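Local coordinates for 3,4-dihydroxy-2-butanone 4-phosphate synthase (Candida albicans, PDB 1TKS), which catalyses the conversion of D-ribulose 5-phosphate to formate and 3,4-dihydroxy-2-butanone 4-phosphate, a step of riboflavin biosynthesis, at residues E45-L50 with G56-P61; T99-H104 with P126-P131; T6-A11 with V199-K204; E95-T98 with H104-A107. All coordinates share one frame; numbering follows the deposited sequence.

In the fold
The chain enters helix 8-16 at residues 6-11 and leaves helix 195-203 at 199-204; interaction 3 joins these ends and so encloses the other three contacts. Interaction 1 comes first among them, closing the short connection between helix 44-52 and strand 59-63. Further on, interactions 4 and 2 overlap. Interaction 4 opens at 95-98 and closes on helix 103-114, while interaction 2 opens at 99-104, sharing His104 with it, and closes at 126-131. Interactions 1 and 2 meet through the neighbouring parallel strands 59-63 and 129-134, and Arg106 links interaction 4 to both. This cluster lies on the opposite side of the chain's centre from interaction 3.

Interaction 1: residues E45-L50 with G56-P61; sequences EKMAFL and GYVCVP
Met47 and Val58 meet unusually tightly, methyl against methyl: Met47 CE lies 3.5 Å from Val58 CG2, closer than carbon atoms normally pack. The two side chains reach toward each other tip to tip. Met47 starts with CG anti to the backbone N (chi1 177°), then bends at chi2 and chi3, which swings its terminal methyl round to valine although CB itself does not aim there. A flexible, unbranched thioether suits this place, since it can fold to reach its neighbour. Leu50, one turn further along helix 44-52, makes the second approach, with Leu50 CD2 4.0 Å from Val58 CG1. CG2 of the valine meets the methionine methyl, while CG1 meets the leucine and also the bend of the methionine at its sulfur.

The connection between helix and strand 59-63 positions the valine. Gly56 has positive phi (83°), where a side chain would collide with the preceding carbonyl O, so glycine suits the place, and Tyr57 is the centre of an inverse gamma turn whose bond, from Val58 N to Gly56 O at 2.8 Å, is weak. Gly56 O accepts a hydrogen bond from Arg106 NH1. Strand 162-166 lies against the same patch, where Val163 and Cys165 touch both Leu50 and Val58. The side chain of Leu50 is about 8 Å from that of Asp34, a residue expected to bind D-ribulose 5-phosphate.

Because all three touching side chains are buried and apolar, what holds the helix to the segment leading into strand 59-63 is dispersion and the exclusion of water, with the fit set by shape and not by directional bonds.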
loop_
_atom_site.group_PDB
_atom_site.type_symbol
_atom_site.label_atom_id
_atom_site.label_comp_id
_atom_site.label_asym_id
_atom_site.label_seq_id
_atom_site.Cartn_x
_atom_site.Cartn_y
_atom_site.Cartn_z
ATOM N N GLU B 45 2.830 -3.558 -16.391
ATOM C CA GLU B 45 2.466 -4.956 -16.194
ATOM C C GLU B 45 3.179 -5.567 -14.995
ATOM O O GLU B 45 2.577 -6.316 -14.225
ATOM C CB GLU B 45 2.792 -5.794 -17.434
ATOM C CG GLU B 45 2.045 -5.427 -18.711
ATOM C CD GLU B 45 2.504 -4.116 -19.321
ATOM O OE1 GLU B 45 3.627 -3.663 -19.011
ATOM O OE2 GLU B 45 1.744 -3.546 -20.128
ATOM N N LYS B 46 4.460 -5.255 -14.830
ATOM C CA LYS B 46 5.224 -5.810 -13.716
ATOM C C LYS B 46 4.764 -5.252 -12.380
ATOM O O LYS B 46 4.804 -5.949 -11.362
ATOM C CB LYS B 46 6.716 -5.557 -13.926
ATOM C CG LYS B 46 7.308 -6.442 -15.012
ATOM C CD LYS B 46 8.712 -6.019 -15.395
ATOM C CE LYS B 46 9.326 -7.031 -16.348
ATOM N NZ LYS B 46 10.693 -6.648 -16.778
ATOM N N MET B 47 4.326 -3.995 -12.384
ATOM C CA MET B 47 3.821 -3.373 -11.164
ATOM C C MET B 47 2.466 -4.000 -10.836
ATOM O O MET B 47 2.133 -4.224 -9.672
ATOM C CB MET B 47 3.651 -1.861 -11.342
ATOM C CG MET B 47 3.061 -1.172 -10.110
ATOM S SD MET B 47 4.097 -1.234 -8.618
ATOM C CE MET B 47 3.599 -2.700 -7.829
ATOM N N ALA B 48 1.678 -4.276 -11.871
ATOM C CA ALA B 48 0.375 -4.885 -11.658
ATOM C C ALA B 48 0.588 -6.265 -11.037
ATOM O O ALA B 48 -0.181 -6.696 -10.174
ATOM C CB ALA B 48 -0.385 -5.008 -12.972
ATOM N N PHE B 49 1.637 -6.954 -11.481
ATOM C CA PHE B 49 1.968 -8.277 -10.970
ATOM C C PHE B 49 2.382 -8.158 -9.510
ATOM O O PHE B 49 1.900 -8.904 -8.651
ATOM C CB PHE B 49 3.114 -8.883 -11.785
ATOM C CG PHE B 49 3.496 -10.275 -11.362
ATOM C CD1 PHE B 49 2.832 -11.385 -11.879
ATOM C CD2 PHE B 49 4.543 -10.477 -10.464
ATOM C CE1 PHE B 49 3.207 -12.679 -11.509
ATOM C CE2 PHE B 49 4.924 -11.764 -10.087
ATOM C CZ PHE B 49 4.254 -12.871 -10.616
ATOM N N LEU B 50 3.269 -7.210 -9.227
ATOM C CA LEU B 50 3.743 -7.000 -7.862
ATOM C C LEU B 50 2.577 -6.727 -6.912
ATOM O O LEU B 50 2.486 -7.331 -5.849
ATOM C CB LEU B 50 4.742 -5.830 -7.826
ATOM C CG LEU B 50 5.332 -5.493 -6.451
ATOM C CD1 LEU B 50 6.033 -6.724 -5.867
ATOM C CD2 LEU B 50 6.318 -4.344 -6.581
ATOM N N GLY B 56 0.698 -4.744 -1.391
ATOM C CA GLY B 56 0.337 -3.516 -2.075
ATOM C C GLY B 56 1.005 -2.270 -1.520
ATOM O O GLY B 56 0.919 -1.203 -2.123
ATOM N N TYR B 57 1.658 -2.394 -0.366
ATOM C CA TYR B 57 2.367 -1.271 0.254
ATOM C C TYR B 57 3.717 -1.257 -0.459
ATOM O O TYR B 57 4.741 -1.626 0.111
ATOM C CB TYR B 57 2.550 -1.540 1.757
ATOM C CG TYR B 57 2.641 -0.300 2.622
ATOM C CD1 TYR B 57 1.579 0.597 2.691
ATOM C CD2 TYR B 57 3.775 -0.037 3.391
ATOM C CE1 TYR B 57 1.638 1.727 3.504
ATOM C CE2 TYR B 57 3.845 1.096 4.209
ATOM C CZ TYR B 57 2.774 1.968 4.259
ATOM O OH TYR B 57 2.816 3.085 5.067
ATOM N N VAL B 58 3.704 -0.827 -1.718
ATOM C CA VAL B 58 4.902 -0.823 -2.554
ATOM C C VAL B 58 5.918 0.256 -2.211
ATOM O O VAL B 58 5.613 1.452 -2.225
ATOM C CB VAL B 58 4.514 -0.721 -4.050
ATOM C CG1 VAL B 58 5.758 -0.731 -4.921
ATOM C CG2 VAL B 58 3.613 -1.899 -4.427
ATOM N N CYS B 59 7.137 -0.192 -1.921
ATOM C CA CYS B 59 8.234 0.689 -1.541
ATOM C C CYS B 59 9.350 0.730 -2.575
ATOM O O CYS B 59 9.564 -0.227 -3.322
ATOM C CB CYS B 59 8.792 0.248 -0.187
ATOM S SG CYS B 59 7.584 0.329 1.166
ATOM N N VAL B 60 10.064 1.849 -2.604
ATOM C CA VAL B 60 11.152 2.023 -3.546
ATOM C C VAL B 60 12.458 2.371 -2.840
ATOM O O VAL B 60 12.724 3.531 -2.527
ATOM C CB VAL B 60 10.814 3.117 -4.589
ATOM C CG1 VAL B 60 12.005 3.355 -5.506
ATOM C CG2 VAL B 60 9.598 2.690 -5.410
ATOM N N PRO B 61 13.279 1.349 -2.547
ATOM C CA PRO B 61 14.564 1.571 -1.879
ATOM C C PRO B 61 15.472 2.435 -2.753
ATOM O O PRO B 61 15.613 2.184 -3.950
ATOM C CB PRO B 61 15.107 0.157 -1.717
ATOM C CG PRO B 61 13.875 -0.633 -1.476
ATOM C CD PRO B 61 12.921 -0.082 -2.523
#

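Interaction 2: residues T99-H104 with P126-P131; sequences TGISAH and PGHILP
His128 lays its imidazole against the backbone of Thr99-Ile101, and most of the contact is van der Waals packing of this ring on peptide groups. Ile101 N stands 3.7 Å above one face, displaced toward the rim. Gly100 passes obliquely, its CA 3.7 Å from His128 CD2; with no side chain it leaves room for the ring to come so close, and its positive phi (81°) is also one that glycine favours. Lower on the side chain, His128 CB rests 3.5 Å from Gly100 O.

The isoleucine side chain adds a second contact, aliphatic carbon against the imidazole. It crosses the histidine at about a right angle, bringing Ile101 CB to 3.6 Å from His128 ND1, while Ile101 CD1 touches the same nitrogen from 4.0 Å. With CG1 anti to the backbone N (chi1 -172°), the chain brings this outer methyl up to the ND1 side of the ring.

The backbone that presents the histidine is distorted: His128 and Ile129 together face Cys91 as a classic beta bulge.

Polar groups approach without bonding across the contact. Thr99 O lies 3.0 Å from His128 NE2, but the angle is too poor for a hydrogen bond. Backbone polar atoms find partners nearby, His128 N at Asp92 OD2 and Gly127 N at Thr90 OG1. Tyr57 of the second subunit meets the His128 ring with planes at about 45°, and Ser55 of that subunit packs on Ile101.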
loop_
_atom_site.group_PDB
_atom_site.type_symbol
_atom_site.label_atom_id
_atom_site.label_comp_id
_atom_site.label_asym_id
_atom_site.label_seq_id
_atom_site.Cartn_x
_atom_site.Cartn_y
_atom_site.Cartn_z
ATOM N N THR B 99 -4.135 9.631 -10.982
ATOM C CA THR B 99 -4.503 9.218 -9.626
ATOM C C THR B 99 -3.282 8.837 -8.790
ATOM O O THR B 99 -3.344 8.825 -7.559
ATOM C CB THR B 99 -5.470 8.007 -9.628
ATOM O OG1 THR B 99 -4.808 6.860 -10.173
ATOM C CG2 THR B 99 -6.712 8.311 -10.451
ATOM N N GLY B 100 -2.184 8.513 -9.466
ATOM C CA GLY B 100 -0.954 8.145 -8.782
ATOM C C GLY B 100 -0.880 6.712 -8.284
ATOM O O GLY B 100 0.197 6.121 -8.237
ATOM N N ILE B 101 -2.031 6.147 -7.930
ATOM C CA ILE B 101 -2.110 4.789 -7.391
ATOM C C ILE B 101 -2.208 3.673 -8.447
ATOM O O ILE B 101 -1.975 2.499 -8.146
ATOM C CB ILE B 101 -3.307 4.695 -6.401
ATOM C CG1 ILE B 101 -3.307 3.350 -5.671
ATOM C CG2 ILE B 101 -4.614 4.889 -7.147
ATOM C CD1 ILE B 101 -2.086 3.120 -4.812
ATOM N N SER B 102 -2.538 4.030 -9.685
ATOM C CA SER B 102 -2.651 3.023 -10.740
ATOM C C SER B 102 -1.319 2.308 -10.953
ATOM O O SER B 102 -0.257 2.832 -10.603
ATOM C CB SER B 102 -3.092 3.664 -12.057
ATOM O OG SER B 102 -2.038 4.401 -12.654
ATOM N N ALA B 103 -1.372 1.109 -11.521
ATOM C CA ALA B 103 -0.150 0.359 -11.780
ATOM C C ALA B 103 0.743 1.192 -12.699
ATOM O O ALA B 103 1.953 1.274 -12.496
ATOM C CB ALA B 103 -0.487 -0.982 -12.432
ATOM N N HIS B 104 0.133 1.814 -13.704
ATOM C CA HIS B 104 0.872 2.647 -14.653
ATOM C C HIS B 104 1.594 3.787 -13.945
ATOM O O HIS B 104 2.775 4.033 -14.190
ATOM C CB HIS B 104 -0.084 3.237 -15.693
ATOM C CG HIS B 104 0.479 4.413 -16.433
ATOM N ND1 HIS B 104 1.090 4.301 -17.661
ATOM C CD2 HIS B 104 0.549 5.723 -16.094
ATOM C CE1 HIS B 104 1.514 5.493 -18.049
ATOM N NE2 HIS B 104 1.200 6.370 -17.117
ATOM N N PRO B 126 2.648 14.865 -0.727
ATOM C CA PRO B 126 2.790 13.406 -0.655
ATOM C C PRO B 126 2.336 12.712 -1.934
ATOM O O PRO B 126 1.821 13.352 -2.857
ATOM C CB PRO B 126 1.923 13.036 0.547
ATOM C CG PRO B 126 0.846 14.064 0.502
ATOM C CD PRO B 126 1.620 15.332 0.217
ATOM N N GLY B 127 2.537 11.400 -1.984
ATOM C CA GLY B 127 2.154 10.639 -3.158
ATOM C C GLY B 127 1.679 9.237 -2.839
ATOM O O GLY B 127 1.208 8.972 -1.738
ATOM N N HIS B 128 1.832 8.334 -3.806
ATOM C CA HIS B 128 1.385 6.956 -3.648
ATOM C C HIS B 128 2.507 5.920 -3.637
ATOM O O HIS B 128 2.248 4.718 -3.571
ATOM C CB HIS B 128 0.372 6.639 -4.744
ATOM C CG HIS B 128 -0.879 7.460 -4.656
ATOM N ND1 HIS B 128 -2.004 7.032 -3.986
ATOM C CD2 HIS B 128 -1.171 8.693 -5.135
ATOM C CE1 HIS B 128 -2.938 7.964 -4.058
ATOM N NE2 HIS B 128 -2.459 8.982 -4.749
ATOM N N ILE B 129 3.749 6.392 -3.725
ATOM C CA ILE B 129 4.916 5.519 -3.670
ATOM C C ILE B 129 5.667 5.839 -2.382
ATOM O O ILE B 129 5.771 7.002 -1.982
ATOM C CB ILE B 129 5.861 5.726 -4.887
ATOM C CG1 ILE B 129 5.305 4.986 -6.102
ATOM C CG2 ILE B 129 7.269 5.228 -4.564
ATOM C CD1 ILE B 129 5.289 3.474 -5.972
ATOM N N LEU B 130 6.175 4.794 -1.737
ATOM C CA LEU B 130 6.911 4.921 -0.487
ATOM C C LEU B 130 8.423 4.712 -0.667
ATOM O O LEU B 130 8.910 3.581 -0.596
ATOM C CB LEU B 130 6.373 3.899 0.530
ATOM C CG LEU B 130 4.911 4.044 0.986
ATOM C CD1 LEU B 130 4.192 2.699 0.864
ATOM C CD2 LEU B 130 4.860 4.544 2.429
ATOM N N PRO B 131 9.184 5.793 -0.908
ATOM C CA PRO B 131 10.633 5.639 -1.076
ATOM C C PRO B 131 11.249 5.238 0.264
ATOM O O PRO B 131 10.762 5.643 1.320
ATOM C CB PRO B 131 11.096 7.037 -1.508
ATOM C CG PRO B 131 9.865 7.643 -2.133
ATOM C CD PRO B 131 8.765 7.173 -1.203
#

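Interaction 3: residues T6-A11 with V199-K204; sequences TPIEEA and VEYISK
The two terminal helices of the chain meet where the first turn of helix 8-16 brings Ile8 and Glu9 against Tyr201, near the end of helix 195-203. Ile8 provides the apolar part. Its CG2 methyl sits over the centre of the tyrosine ring, 3.6 Å from the centroid and only 12° off the ring normal, a well-centred CH-pi contact. Beside it, Ile8 CG1 lies 3.9 Å from Tyr201 CB, so the beta-branched side chain covers both ring and stem.

Tyr201 projects with CG anti to its backbone N (chi1 -177°), carrying the hydroxyl past isoleucine to the next residue. There Tyr201 OH donates a hydrogen bond to Glu9 OE1, 2.7 Å away, meeting it on the anti side. OE1 lies near the plane of the ring, at its edge, although the carboxylate itself stands 80° to that plane. Glu9 is extended beyond CG, and CG rests 3.7 Å from Tyr201 CE1.

Behind the tyrosine, the helix end is drawn in by Ser203, whose OG and N reach Val199 O from opposite faces of its carbonyl plane; the OG bond measures 2.6 Å.

Tyrosine therefore suits the place by offering a face to a hydrocarbon and a hydroxyl to an acid. The donated bond, together with a position in the first turn of a helix, would probably favour the ionised form of Glu9.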
loop_
_atom_site.group_PDB
_atom_site.type_symbol
_atom_site.label_atom_id
_atom_site.label_comp_id
_atom_site.label_asym_id
_atom_site.label_seq_id
_atom_site.Cartn_x
_atom_site.Cartn_y
_atom_site.Cartn_z
ATOM N N THR B 6 18.920 -19.749 -5.839
ATOM C CA THR B 6 19.672 -19.511 -7.066
ATOM C C THR B 6 21.018 -18.848 -6.773
ATOM O O THR B 6 21.105 -17.944 -5.944
ATOM C CB THR B 6 18.866 -18.590 -8.014
ATOM O OG1 THR B 6 17.689 -19.274 -8.461
ATOM C CG2 THR B 6 19.699 -18.182 -9.219
ATOM N N PRO B 7 22.093 -19.304 -7.439
ATOM C CA PRO B 7 23.422 -18.717 -7.227
ATOM C C PRO B 7 23.354 -17.219 -7.531
ATOM O O PRO B 7 22.706 -16.804 -8.494
ATOM C CB PRO B 7 24.293 -19.463 -8.233
ATOM C CG PRO B 7 23.638 -20.801 -8.318
ATOM C CD PRO B 7 22.169 -20.450 -8.362
ATOM N N ILE B 8 24.035 -16.409 -6.725
ATOM C CA ILE B 8 24.010 -14.960 -6.903
ATOM C C ILE B 8 24.278 -14.452 -8.318
ATOM O O ILE B 8 23.553 -13.592 -8.807
ATOM C CB ILE B 8 25.001 -14.246 -5.943
ATOM C CG1 ILE B 8 24.420 -14.175 -4.531
ATOM C CG2 ILE B 8 25.257 -12.827 -6.424
ATOM C CD1 ILE B 8 24.014 -15.474 -3.975
ATOM N N GLU B 9 25.308 -14.977 -8.979
ATOM C CA GLU B 9 25.621 -14.490 -10.315
ATOM C C GLU B 9 24.501 -14.743 -11.318
ATOM O O GLU B 9 24.237 -13.897 -12.174
ATOM C CB GLU B 9 26.969 -15.057 -10.788
ATOM C CG GLU B 9 28.114 -14.561 -9.891
ATOM C CD GLU B 9 29.515 -14.750 -10.461
ATOM O OE1 GLU B 9 30.466 -14.208 -9.852
ATOM O OE2 GLU B 9 29.676 -15.430 -11.495
ATOM N N GLU B 10 23.823 -15.884 -11.202
ATOM C CA GLU B 10 22.718 -16.182 -12.105
ATOM C C GLU B 10 21.539 -15.271 -11.753
ATOM O O GLU B 10 20.831 -14.788 -12.638
ATOM C CB GLU B 10 22.291 -17.651 -11.992
ATOM C CG GLU B 10 23.391 -18.687 -12.277
ATOM C CD GLU B 10 24.028 -18.567 -13.662
ATOM O OE1 GLU B 10 23.450 -17.902 -14.546
ATOM O OE2 GLU B 10 25.112 -19.161 -13.864
ATOM N N ALA B 11 21.336 -15.027 -10.462
ATOM C CA ALA B 11 20.244 -14.168 -10.022
ATOM C C ALA B 11 20.456 -12.727 -10.474
ATOM O O ALA B 11 19.499 -12.042 -10.831
ATOM C CB ALA B 11 20.102 -14.225 -8.503
ATOM N N VAL B 199 25.291 -11.545 1.176
ATOM C CA VAL B 199 26.358 -10.947 1.974
ATOM C C VAL B 199 27.643 -11.753 1.814
ATOM O O VAL B 199 28.732 -11.189 1.716
ATOM C CB VAL B 199 25.975 -10.883 3.474
ATOM C CG1 VAL B 199 27.191 -10.475 4.310
ATOM C CG2 VAL B 199 24.847 -9.884 3.676
ATOM N N GLU B 200 27.514 -13.075 1.779
ATOM C CA GLU B 200 28.681 -13.927 1.615
ATOM C C GLU B 200 29.341 -13.623 0.276
ATOM O O GLU B 200 30.567 -13.568 0.172
ATOM C CB GLU B 200 28.276 -15.402 1.676
ATOM C CG GLU B 200 27.927 -15.889 3.074
ATOM C CD GLU B 200 27.544 -17.354 3.095
ATOM O OE1 GLU B 200 28.227 -18.159 2.425
ATOM O OE2 GLU B 200 26.569 -17.711 3.791
ATOM N N TYR B 201 28.518 -13.412 -0.748
ATOM C CA TYR B 201 29.024 -13.118 -2.085
ATOM C C TYR B 201 29.852 -11.836 -2.142
ATOM O O TYR B 201 30.991 -11.846 -2.612
ATOM C CB TYR B 201 27.866 -12.995 -3.078
ATOM C CG TYR B 201 28.328 -12.759 -4.500
ATOM C CD1 TYR B 201 28.811 -13.807 -5.277
ATOM C CD2 TYR B 201 28.319 -11.479 -5.051
ATOM C CE1 TYR B 201 29.278 -13.588 -6.569
ATOM C CE2 TYR B 201 28.785 -11.245 -6.341
ATOM C CZ TYR B 201 29.264 -12.307 -7.095
ATOM O OH TYR B 201 29.730 -12.078 -8.370
ATOM N N ILE B 202 29.271 -10.734 -1.672
ATOM C CA ILE B 202 29.941 -9.437 -1.688
ATOM C C ILE B 202 31.124 -9.352 -0.733
ATOM O O ILE B 202 31.976 -8.474 -0.866
ATOM C CB ILE B 202 28.972 -8.290 -1.322
ATOM C CG1 ILE B 202 28.467 -8.478 0.111
ATOM C CG2 ILE B 202 27.814 -8.246 -2.310
ATOM C CD1 ILE B 202 27.585 -7.353 0.602
ATOM N N SER B 203 31.166 -10.255 0.239
ATOM C CA SER B 203 32.243 -10.270 1.220
ATOM C C SER B 203 33.380 -11.173 0.758
ATOM O O SER B 203 34.544 -10.926 1.071
ATOM C CB SER B 203 31.707 -10.752 2.568
ATOM O OG SER B 203 30.626 -9.939 2.996
ATOM N N LYS B 204 33.034 -12.217 0.013
ATOM C CA LYS B 204 34.015 -13.165 -0.499
ATOM C C LYS B 204 33.307 -14.313 -1.210
ATOM O O LYS B 204 33.480 -14.443 -2.443
#

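Interaction 4: residues E95-T98 with H104-A107; sequences EGTT and HDRA
Asp105 holds the loop 95-98 through its carboxylate. Thr98 N donates to Asp105 OD2 over 2.8 Å in a fairly straight bond (163°), arriving from above the carboxylate plane. The other oxygen is reached through a water, which donates to Asp105 OD1 at 2.7 Å and is hydrogen-bonded to Thr98 OG1. Beside these polar links, Thr97 crosses the aspartate obliquely: Thr97 CB comes 3.3 Å from Asp105 OD2, and CG2 packs on the aspartate's CB and CG.

Gly96 contributes its carbonyl. His104 NE2 donates to Gly96 O at 3.3 Å and 147°, and the oxygen lies in the imidazole plane, at the ring's edge. The histidine gets there because CG stands anti to the backbone N (chi1 162°), which sends the ring out from the helix toward the Gly96 carbonyl.

His104 and Asp105 both belong to the first turn of helix 103-114, whose N-cap is Ser102; Ser102 OG accepts from Asp105 N. The carboxylate also accepts from Gly100 N at OD2, so that oxygen is gripped by two backbone N-H groups of the loop leading into the helix. These donors and the helix start would probably stabilise its negative charge, which suits a short acid.

Farther out, Thr97 OG1 bonds to Phe93 O, fixing the threonine to the end of strand 91-93. On another side of the helix, Arg106 NH2 reaches Ser55 O of the second subunit.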
loop_
_atom_site.group_PDB
_atom_site.type_symbol
_atom_site.label_atom_id
_atom_site.label_comp_id
_atom_site.label_asym_id
_atom_site.label_seq_id
_atom_site.Cartn_x
_atom_site.Cartn_y
_atom_site.Cartn_z
ATOM N N GLU B 95 4.442 14.596 -14.092
ATOM C CA GLU B 95 4.084 14.424 -15.495
ATOM C C GLU B 95 3.877 12.982 -15.938
ATOM O O GLU B 95 4.789 12.156 -15.895
ATOM C CB GLU B 95 5.127 15.109 -16.383
ATOM C CG GLU B 95 4.880 14.983 -17.878
ATOM C CD GLU B 95 5.835 15.830 -18.697
ATOM O OE1 GLU B 95 5.579 17.043 -18.843
ATOM O OE2 GLU B 95 6.849 15.286 -19.180
ATOM N N GLY B 96 2.657 12.687 -16.371
ATOM C CA GLY B 96 2.356 11.345 -16.822
ATOM C C GLY B 96 1.443 10.586 -15.883
ATOM O O GLY B 96 0.985 9.499 -16.226
ATOM N N THR B 97 1.182 11.131 -14.699
ATOM C CA THR B 97 0.285 10.451 -13.763
ATOM C C THR B 97 -0.973 11.254 -13.500
ATOM O O THR B 97 -1.024 12.461 -13.743
ATOM C CB THR B 97 0.940 10.175 -12.384
ATOM O OG1 THR B 97 1.256 11.416 -11.737
ATOM C CG2 THR B 97 2.191 9.333 -12.544
ATOM N N THR B 98 -1.988 10.558 -13.003
ATOM C CA THR B 98 -3.263 11.169 -12.664
ATOM C C THR B 98 -3.610 10.831 -11.216
ATOM O O THR B 98 -3.382 11.644 -10.319
ATOM C CB THR B 98 -4.393 10.679 -13.601
ATOM O OG1 THR B 98 -4.384 9.246 -13.664
ATOM C CG2 THR B 98 -4.203 11.246 -15.002
ATOM N N HIS B 104 0.133 1.814 -13.704
ATOM C CA HIS B 104 0.872 2.647 -14.653
ATOM C C HIS B 104 1.594 3.787 -13.945
ATOM O O HIS B 104 2.775 4.033 -14.190
ATOM C CB HIS B 104 -0.084 3.237 -15.693
ATOM C CG HIS B 104 0.479 4.413 -16.433
ATOM N ND1 HIS B 104 1.090 4.301 -17.661
ATOM C CD2 HIS B 104 0.549 5.723 -16.094
ATOM C CE1 HIS B 104 1.514 5.493 -18.049
ATOM N NE2 HIS B 104 1.200 6.370 -17.117
ATOM N N ASP B 105 0.871 4.485 -13.075
ATOM C CA ASP B 105 1.428 5.614 -12.345
ATOM C C ASP B 105 2.505 5.208 -11.343
ATOM O O ASP B 105 3.574 5.826 -11.295
ATOM C CB ASP B 105 0.313 6.386 -11.633
ATOM C CG ASP B 105 -0.574 7.171 -12.599
ATOM O OD1 ASP B 105 -0.402 7.038 -13.828
ATOM O OD2 ASP B 105 -1.446 7.920 -12.118
ATOM N N ARG B 106 2.242 4.179 -10.543
ATOM C CA ARG B 106 3.241 3.743 -9.573
ATOM C C ARG B 106 4.498 3.239 -10.265
ATOM O O ARG B 106 5.603 3.452 -9.771
ATOM C CB ARG B 106 2.670 2.681 -8.620
ATOM C CG ARG B 106 1.827 3.302 -7.510
ATOM C CD ARG B 106 1.644 2.393 -6.309
ATOM N NE ARG B 106 0.563 1.425 -6.474
ATOM C CZ ARG B 106 0.191 0.574 -5.522
ATOM N NH1 ARG B 106 0.821 0.581 -4.352
ATOM N NH2 ARG B 106 -0.812 -0.268 -5.724
ATOM N N ALA B 107 4.341 2.593 -11.417
ATOM C CA ALA B 107 5.500 2.103 -12.152
ATOM C C ALA B 107 6.295 3.290 -12.696
ATOM O O ALA B 107 7.524 3.303 -12.629
ATOM C CB ALA B 107 5.055 1.197 -13.295
HETATM O O HOH W 1 -2.496 7.949 -15.252
#